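Local coordinates for PKS_KS domain-containing protein (Photorhabdus luminescens subsp. laumondii, PDB 6SMO) that serves as the ketosynthase of a minimal type II polyketide synthase that builds an octaketide, probably through 3-oxoacyl-[acyl-carrier-protein] synthase activity, and holds a bound hexaketide, at residues 74-78 against 259-263; 94-100 against 164-170; 127-132 against 218-222. All blocks are in the same frame, centred on the assembly; numbering follows the deposited sequence.

Contact 1: residues 74-78 against 259-263; sequences AIGQV and VIAEG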
loop_
_atom_site.group_PDB
_atom_site.type_symbol
_atom_site.label_atom_id
_atom_site.label_comp_id
_atom_site.label_asym_id
_atom_site.label_seq_id
_atom_site.Cartn_x
_atom_site.Cartn_y
_atom_site.Cartn_z
ATOM N N ALA B 74 -12.138 13.073 19.131
ATOM C CA ALA B 74 -11.550 11.847 19.720
ATOM C C ALA B 74 -10.408 11.339 18.831
ATOM O O ALA B 74 -10.582 11.334 17.596
ATOM C CB ALA B 74 -12.621 10.797 19.886
ATOM N N ILE B 75 -9.290 10.933 19.444
ATOM C CA ILE B 75 -8.110 10.325 18.754
ATOM C C ILE B 75 -7.503 9.239 19.651
ATOM O O ILE B 75 -7.669 9.324 20.884
ATOM C CB ILE B 75 -7.058 11.391 18.381
ATOM C CG1 ILE B 75 -6.747 12.326 19.553
ATOM C CG2 ILE B 75 -7.485 12.164 17.141
ATOM C CD1 ILE B 75 -5.445 13.082 19.410
ATOM N N GLY B 76 -6.829 8.261 19.038
ATOM C CA GLY B 76 -6.005 7.249 19.728
ATOM C C GLY B 76 -4.549 7.676 19.771
ATOM O O GLY B 76 -3.781 7.248 18.887
ATOM N N GLN B 77 -4.191 8.507 20.755
ATOM C CA GLN B 77 -2.824 9.063 20.950
ATOM C C GLN B 77 -2.080 8.203 21.979
ATOM O O GLN B 77 -2.729 7.744 22.940
ATOM C CB GLN B 77 -2.918 10.524 21.395
ATOM C CG GLN B 77 -1.661 11.332 21.111
ATOM C CD GLN B 77 -1.870 12.807 21.353
ATOM O OE1 GLN B 77 -2.480 13.214 22.339
ATOM N NE2 GLN B 77 -1.359 13.624 20.446
ATOM N N VAL B 78 -0.772 7.999 21.782
ATOM C CA VAL B 78 0.082 7.110 22.630
ATOM C C VAL B 78 0.669 7.920 23.796
ATOM O O VAL B 78 0.729 7.368 24.911
ATOM C CB VAL B 78 1.180 6.399 21.810
ATOM C CG1 VAL B 78 0.583 5.491 20.747
ATOM C CG2 VAL B 78 2.174 7.365 21.183
ATOM N N VAL B 259 -12.684 6.252 14.907
ATOM C CA VAL B 259 -11.781 7.167 15.668
ATOM C C VAL B 259 -10.347 6.890 15.206
ATOM O O VAL B 259 -9.852 5.780 15.479
ATOM C CB VAL B 259 -11.930 6.978 17.191
ATOM C CG1 VAL B 259 -10.879 7.756 17.971
ATOM C CG2 VAL B 259 -13.325 7.346 17.669
ATOM N N ILE B 260 -9.715 7.856 14.528
ATOM C CA ILE B 260 -8.324 7.733 13.996
ATOM C C ILE B 260 -7.352 7.624 15.177
ATOM O O ILE B 260 -7.626 8.235 16.229
ATOM C CB ILE B 260 -7.968 8.903 13.055
ATOM C CG1 ILE B 260 -6.722 8.592 12.222
ATOM C CG2 ILE B 260 -7.822 10.209 13.824
ATOM C CD1 ILE B 260 -6.577 9.457 10.992
ATOM N N ALA B 261 -6.264 6.871 14.998
ATOM C CA ALA B 261 -5.253 6.563 16.036
ATOM C C ALA B 261 -3.865 6.460 15.395
ATOM O O ALA B 261 -3.788 6.445 14.154
ATOM C CB ALA B 261 -5.624 5.283 16.742
ATOM N N GLU B 262 -2.821 6.396 16.224
ATOM C CA GLU B 262 -1.411 6.165 15.808
ATOM C C GLU B 262 -0.869 4.948 16.564
ATOM O O GLU B 262 -1.538 4.495 17.516
ATOM C CB GLU B 262 -0.552 7.408 16.063
ATOM C CG GLU B 262 -0.488 7.834 17.522
ATOM C CD GLU B 262 0.399 9.036 17.805
ATOM O OE1 GLU B 262 0.482 9.438 18.983
ATOM O OE2 GLU B 262 1.005 9.569 16.851
ATOM N N GLY B 263 0.293 4.440 16.147
ATOM C CA GLY B 263 0.990 3.323 16.813
ATOM C C GLY B 263 1.745 2.448 15.831
ATOM O O GLY B 263 1.844 2.825 14.646
HETATM O O HOH W 1 -11.357 10.559 15.130
#
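This is a largely buried single parallel beta bridge between two loops, one ahead of helix 95-111 and the other leading into strand 263-271. The two backbones run in nearly the same direction, 21° apart, and Gly-76 supplies both bridge bonds: its N donates to Ile-260 O (2.9 Å), and its O accepts from Glu-262 N (3.0 Å). Gly-76 CA lies just 3.8 Å from Ala-261 CA. A beta carbon on Gly-76 would collide with that of Ala-261, so glycine suits one side and the smallest side chain the other. In this ketosynthase of the thiolase superfamily, the bridge joins the loop between helices 63-68 and 95-111 to the segment entering strand 263-271 of the mixed sheet. Gly-263, where that strand begins, has a backbone conformation that a beta carbon would strain. Ile-75 CG2 meets Ile-260 CG2 at 3.9 Å, and Ile-260 also packs on Ser-226 and Phe-230, both of the hexaketide pocket. Val-259 CG1 lies 4.0 Å from Ala-74 CB, branched and small apolar side chains filling the space beside the bridge. Glu-262 is long enough for OE1 to accept a weak hydrogen bond from Val-78 N (3.4 Å), while its carboxylate also forms a salt bridge with Lys-95. At the other end a water donates to Ala-74 O (2.7 Å) and accepts from Ile-260 N (3.2 Å).

Contact 2: residues 94-100 against 164-170; sequences RKYLQFA and SFDFSSA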
loop_
_atom_site.group_PDB
_atom_site.type_symbol
_atom_site.label_atom_id
_atom_site.label_comp_id
_atom_site.label_asym_id
_atom_site.label_seq_id
_atom_site.Cartn_x
_atom_site.Cartn_y
_atom_site.Cartn_z
ATOM N N ARG B 94 8.739 12.854 13.639
ATOM C CA ARG B 94 9.201 11.595 12.990
ATOM C C ARG B 94 8.662 10.388 13.773
ATOM O O ARG B 94 9.442 9.447 14.019
ATOM C CB ARG B 94 10.733 11.565 12.906
ATOM C CG ARG B 94 11.328 12.530 11.891
ATOM C CD ARG B 94 11.337 11.957 10.485
ATOM N NE ARG B 94 12.301 12.625 9.618
ATOM C CZ ARG B 94 12.112 13.798 9.013
ATOM N NH1 ARG B 94 10.982 14.469 9.171
ATOM N NH2 ARG B 94 13.065 14.299 8.246
ATOM N N LYS B 95 7.376 10.419 14.139
ATOM C CA LYS B 95 6.701 9.371 14.955
ATOM C C LYS B 95 6.699 8.037 14.199
ATOM O O LYS B 95 6.941 6.998 14.846
ATOM C CB LYS B 95 5.265 9.784 15.291
ATOM C CG LYS B 95 5.119 10.775 16.439
ATOM C CD LYS B 95 3.817 11.551 16.386
ATOM C CE LYS B 95 3.201 11.800 17.746
ATOM N NZ LYS B 95 1.805 12.286 17.626
ATOM N N TYR B 96 6.420 8.069 12.891
ATOM C CA TYR B 96 6.349 6.879 12.001
ATOM C C TYR B 96 7.636 6.056 12.134
ATOM O O TYR B 96 7.545 4.825 12.308
ATOM C CB TYR B 96 6.104 7.292 10.545
ATOM C CG TYR B 96 6.427 6.219 9.535
ATOM C CD1 TYR B 96 5.746 5.012 9.535
ATOM C CD2 TYR B 96 7.423 6.400 8.587
ATOM C CE1 TYR B 96 6.043 4.015 8.619
ATOM C CE2 TYR B 96 7.729 5.414 7.663
ATOM C CZ TYR B 96 7.037 4.216 7.679
ATOM O OH TYR B 96 7.333 3.239 6.773
ATOM N N LEU B 97 8.793 6.722 12.053
ATOM C CA LEU B 97 10.137 6.092 12.169
ATOM C C LEU B 97 10.400 5.698 13.630
ATOM O O LEU B 97 10.977 4.615 13.846
ATOM C CB LEU B 97 11.198 7.071 11.649
ATOM C CG LEU B 97 12.641 6.563 11.637
ATOM C CD1 LEU B 97 12.745 5.177 11.013
ATOM C CD2 LEU B 97 13.545 7.539 10.899
ATOM N N GLN B 98 9.983 6.534 14.588
ATOM C CA GLN B 98 10.223 6.331 16.044
ATOM C C GLN B 98 9.509 5.058 16.520
ATOM O O GLN B 98 10.178 4.219 17.155
ATOM C CB GLN B 98 9.754 7.544 16.854
ATOM C CG GLN B 98 10.305 7.571 18.275
ATOM C CD GLN B 98 9.414 8.322 19.233
ATOM O OE1 GLN B 98 9.075 9.484 19.019
ATOM N NE2 GLN B 98 9.030 7.659 20.312
ATOM N N PHE B 99 8.209 4.924 16.228
ATOM C CA PHE B 99 7.347 3.797 16.681
ATOM C C PHE B 99 7.864 2.472 16.106
ATOM O O PHE B 99 7.768 1.445 16.808
ATOM C CB PHE B 99 5.883 4.012 16.283
ATOM C CG PHE B 99 5.194 5.203 16.906
ATOM C CD1 PHE B 99 5.633 5.754 18.102
ATOM C CD2 PHE B 99 4.071 5.753 16.305
ATOM C CE1 PHE B 99 4.984 6.841 18.665
ATOM C CE2 PHE B 99 3.421 6.838 16.871
ATOM C CZ PHE B 99 3.878 7.380 18.051
ATOM N N ALA B 100 8.388 2.497 14.875
ATOM C CA ALA B 100 8.953 1.324 14.166
ATOM C C ALA B 100 10.213 0.832 14.892
ATOM O O ALA B 100 10.318 -0.389 15.117
ATOM C CB ALA B 100 9.246 1.678 12.729
ATOM N N SER B 164 11.706 12.562 4.798
ATOM C CA SER B 164 10.248 12.559 5.093
ATOM C C SER B 164 9.468 11.888 3.954
ATOM O O SER B 164 8.471 11.203 4.249
ATOM C CB SER B 164 9.741 13.957 5.348
ATOM O OG SER B 164 10.438 14.560 6.428
ATOM N N PHE B 165 9.908 12.078 2.706
ATOM C CA PHE B 165 9.236 11.566 1.480
ATOM C C PHE B 165 9.570 10.084 1.260
ATOM O O PHE B 165 8.878 9.440 0.445
ATOM C CB PHE B 165 9.614 12.420 0.267
ATOM C CG PHE B 165 9.005 13.799 0.271
ATOM C CD1 PHE B 165 9.605 14.840 0.964
ATOM C CD2 PHE B 165 7.823 14.055 -0.408
ATOM C CE1 PHE B 165 9.041 16.107 0.971
ATOM C CE2 PHE B 165 7.260 15.323 -0.401
ATOM C CZ PHE B 165 7.870 16.346 0.289
ATOM N N ASP B 166 10.588 9.560 1.954
ATOM C CA ASP B 166 10.971 8.122 1.924
ATOM C C ASP B 166 9.898 7.314 2.666
ATOM O O ASP B 166 9.776 7.484 3.895
ATOM C CB ASP B 166 12.367 7.906 2.517
ATOM C CG ASP B 166 12.838 6.460 2.530
ATOM O OD1 ASP B 166 12.202 5.622 1.860
ATOM O OD2 ASP B 166 13.847 6.182 3.211
ATOM N N PHE B 167 9.161 6.469 1.937
ATOM C CA PHE B 167 8.061 5.614 2.459
ATOM C C PHE B 167 8.637 4.459 3.289
ATOM O O PHE B 167 8.013 4.092 4.304
ATOM C CB PHE B 167 7.193 5.080 1.315
ATOM C CG PHE B 167 5.754 5.534 1.340
ATOM C CD1 PHE B 167 5.400 6.806 0.913
ATOM C CD2 PHE B 167 4.751 4.684 1.781
ATOM C CE1 PHE B 167 4.076 7.217 0.934
ATOM C CE2 PHE B 167 3.428 5.097 1.801
ATOM C CZ PHE B 167 3.092 6.362 1.377
ATOM N N SER B 168 9.782 3.908 2.868
ATOM C CA SER B 168 10.446 2.735 3.497
ATOM C C SER B 168 11.583 3.188 4.422
ATOM O O SER B 168 12.650 2.542 4.407
ATOM C CB SER B 168 10.938 1.774 2.445
ATOM O OG SER B 168 11.889 2.396 1.591
ATOM N N SER B 169 11.362 4.251 5.205
ATOM C CA SER B 169 12.295 4.742 6.253
ATOM C C SER B 169 12.344 3.726 7.399
ATOM O O SER B 169 13.455 3.417 7.870
ATOM C CB SER B 169 11.895 6.106 6.756
ATOM O OG SER B 169 12.008 7.078 5.728
ATOM N N ALA B 170 11.172 3.229 7.810
ATOM C CA ALA B 170 10.981 2.263 8.918
ATOM C C ALA B 170 11.652 0.926 8.576
ATOM O O ALA B 170 12.356 0.385 9.451
ATOM C CB ALA B 170 9.506 2.087 9.190
#
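Tyr-96 and Ala-170 bury the most surface here, joining the N-terminal part of helix 95-111 to the start of helix 169-178 in the thiolase-type fold. Tyr-96 OH donates to Phe-167 O at 2.7 Å, while Tyr-96 CZ rests 3.6 Å from Ala-170 CB. Only a small residue would let the helices come so close: Ala-100 CB also lies 3.6 Å from Ala-170 CB, and the CA atoms of Leu-97 and Ala-170 are 5.1 Å apart. Ser-164, the third largest contributor, sets its OG over one face of the Arg-94 guanidinium, 2.8 Å from NH1, at an angle too poor for a hydrogen bond; both approach Asp-133 OD2, Ser-164 OG by a weak hydrogen bond and Arg-94 NH1 by a long, weak ion pair. Within the turn, Ser-169 OG donates to Asp-166 O (2.9 Å), and Asp-166 and Ser-168 both bond to Ser-158 of the neighbouring Ketoacyl_synth_N chain. The contact thus combines close alanine packing with one direct hydrogen bond, so the buried phenol's donor is paired inside the interface with a carbonyl just ahead of helix 169-178.

Contact 3: residues 127-132 against 218-222; sequences IATAIA and SEAPL. With LKZ (3,5,7,9,11-pentakis(oxidanylidene)dodecanal), chain H.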
loop_
_atom_site.group_PDB
_atom_site.type_symbol
_atom_site.label_atom_id
_atom_site.label_comp_id
_atom_site.label_asym_id
_atom_site.label_seq_id
_atom_site.Cartn_x
_atom_site.Cartn_y
_atom_site.Cartn_z
ATOM N N ILE B 127 8.141 -4.023 7.012
ATOM C CA ILE B 127 7.367 -3.020 7.805
ATOM C C ILE B 127 6.512 -2.198 6.836
ATOM O O ILE B 127 7.091 -1.463 6.012
ATOM C CB ILE B 127 8.302 -2.134 8.655
ATOM C CG1 ILE B 127 9.099 -2.970 9.661
ATOM C CG2 ILE B 127 7.519 -1.023 9.341
ATOM C CD1 ILE B 127 10.244 -2.232 10.316
ATOM N N ALA B 128 5.187 -2.324 6.947
ATOM C CA ALA B 128 4.184 -1.688 6.060
ATOM C C ALA B 128 3.721 -0.354 6.655
ATOM O O ALA B 128 3.955 -0.116 7.858
ATOM C CB ALA B 128 3.021 -2.626 5.857
ATOM N N THR B 129 3.085 0.480 5.829
ATOM C CA THR B 129 2.513 1.799 6.210
ATOM C C THR B 129 1.505 2.236 5.144
ATOM O O THR B 129 1.686 1.853 3.973
ATOM C CB THR B 129 3.616 2.851 6.391
ATOM O OG1 THR B 129 3.053 3.964 7.087
ATOM C CG2 THR B 129 4.219 3.314 5.083
ATOM N N ALA B 130 0.516 3.031 5.539
ATOM C CA ALA B 130 -0.486 3.568 4.598
ATOM C C ALA B 130 -0.047 4.956 4.107
ATOM O O ALA B 130 -0.147 5.184 2.898
ATOM C CB ALA B 130 -1.831 3.607 5.273
ATOM N N ILE B 131 0.462 5.821 4.996
ATOM C CA ILE B 131 0.864 7.208 4.596
ATOM C C ILE B 131 2.314 7.515 4.980
ATOM O O ILE B 131 2.750 8.621 4.694
ATOM C CB ILE B 131 -0.073 8.270 5.200
ATOM C CG1 ILE B 131 0.381 8.688 6.596
ATOM C CG2 ILE B 131 -1.513 7.816 5.199
ATOM C CD1 ILE B 131 -0.735 9.156 7.479
ATOM N N ALA B 132 3.002 6.595 5.649
ATOM C CA ALA B 132 4.406 6.764 6.097
ATOM C C ALA B 132 4.536 8.073 6.894
ATOM O O ALA B 132 3.681 8.303 7.773
ATOM C CB ALA B 132 5.329 6.715 4.903
ATOM N N SER B 218 3.776 0.285 10.888
ATOM C CA SER B 218 3.875 1.511 11.716
ATOM C C SER B 218 3.048 2.615 11.060
ATOM O O SER B 218 3.106 2.711 9.859
ATOM C CB SER B 218 5.292 1.932 11.867
ATOM O OG SER B 218 5.405 3.022 12.747
ATOM N N GLU B 219 2.294 3.394 11.841
ATOM C CA GLU B 219 1.468 4.504 11.308
ATOM C C GLU B 219 1.485 5.712 12.246
ATOM O O GLU B 219 1.395 5.497 13.433
ATOM C CB GLU B 219 0.033 4.016 11.217
ATOM C CG GLU B 219 -0.797 4.761 10.217
ATOM C CD GLU B 219 -0.348 4.554 8.796
ATOM O OE1 GLU B 219 0.005 5.528 8.140
ATOM O OE2 GLU B 219 -0.346 3.421 8.379
ATOM N N ALA B 220 1.583 6.934 11.707
ATOM C CA ALA B 220 1.530 8.188 12.499
ATOM C C ALA B 220 0.638 9.201 11.780
ATOM O O ALA B 220 1.148 10.213 11.314
ATOM C CB ALA B 220 2.910 8.727 12.717
ATOM N N PRO B 221 -0.691 9.006 11.739
ATOM C CA PRO B 221 -1.594 9.852 10.972
ATOM C C PRO B 221 -2.351 10.933 11.741
ATOM O O PRO B 221 -3.356 11.345 11.285
ATOM C CB PRO B 221 -2.592 8.789 10.527
ATOM C CG PRO B 221 -2.758 7.934 11.735
ATOM C CD PRO B 221 -1.406 7.937 12.402
ATOM N N LEU B 222 -1.892 11.260 12.941
ATOM C CA LEU B 222 -2.562 12.297 13.743
ATOM C C LEU B 222 -1.973 13.655 13.403
ATOM O O LEU B 222 -1.417 14.287 14.268
ATOM C CB LEU B 222 -2.397 11.941 15.212
ATOM C CG LEU B 222 -2.983 10.589 15.584
ATOM C CD1 LEU B 222 -3.082 10.446 17.085
ATOM C CD2 LEU B 222 -4.332 10.400 14.936
HETATM C C4 LKZ H . -5.018 10.400 3.535
HETATM C C5 LKZ H . -4.518 9.297 2.638
HETATM C C6 LKZ H . -3.940 8.050 3.314
HETATM C C7 LKZ H . -4.887 6.891 3.089
HETATM C C8 LKZ H . -4.509 5.491 3.586
HETATM C C10 LKZ H . -8.501 2.541 5.228
HETATM C C22 LKZ H . -3.935 11.458 3.618
HETATM C C11 LKZ H . -7.753 2.462 6.535
HETATM O O19 LKZ H . -8.168 2.978 7.557
HETATM C C3 LKZ H . -7.432 2.945 4.229
HETATM O O23 LKZ H . -7.250 2.286 3.220
HETATM C C2 LKZ H . -6.519 4.117 4.611
HETATM C C9 LKZ H . -5.739 4.601 3.388
HETATM O O20 LKZ H . -6.128 4.362 2.262
HETATM O O21 LKZ H . -5.960 7.090 2.564
HETATM O O22 LKZ H . -4.558 9.429 1.425
HETATM O O24 LKZ H . -3.934 12.450 2.904
HETATM C C23 LKZ H . -2.850 11.211 4.648
#
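A buried carboxylate bonding to two consecutive backbone amides is the striking feature here: Glu-219 OE2 accepts from Ala-130 N (3.0 Å), and Glu-219 OE1 from Ile-131 N (3.2 Å). The setting is the end of two adjacent parallel strands, 123-128 and 212-219, in the mixed sheet of the thiolase fold. Their last backbone bond within this contact runs from Ser-218 N to Ala-128 O (3.1 Å). Beyond it the first segment turns, and side chains take over. Thr-129 OG1 donates to Ser-218 O (3.0 Å) and accepts from Ala-132 N three residues on (3.0 Å), an ST motif. A hydroxyl that can both give and take suits this position, just as a glutamate has the reach and the two oxygens to hold successive amides of the turn. Ser-218 turns its own hydroxyl to the carbonyl of Tyr-96 on helix 95-111. The turn so fixed belongs to the pocket seen around the hexaketide. Ala-130 is small enough for the chain to pass close by, its CB being 3.7 Å from C8 of LKZ. Ile-131, which also packs on Trp-133 of the neighbouring Ketoacyl_synth_N chain, braces its CD1 against Pro-221 CB (3.6 Å), and its CG2 comes within 3.1 Å of LKZ C6.

In the fold
From the N terminus, the chain passes 74-78, enters helix 95-111 at 94-100 and reaches the end of strand 123-128 at 127-132. Segment 164-170 then returns to the helix, closing contact 2; strand 212-219 comes back beside 123-128 at 218-222, closing contact 3. These two loops cross, since their segments alternate. Segment 259-263 finally closes contact 1, whose loop encloses both. The contacts share borders: Val-78 CG2 packs on Phe-99 CZ (3.6 Å), Ala-170 O on Ile-127 CD1 (3.5 Å), and Gly-263 O probably bonds to Glu-219 N (2.9 Å). Helix 95-111 is thus tied to strand 212-219 and to the segment entering 263-271, and those two strands to each other.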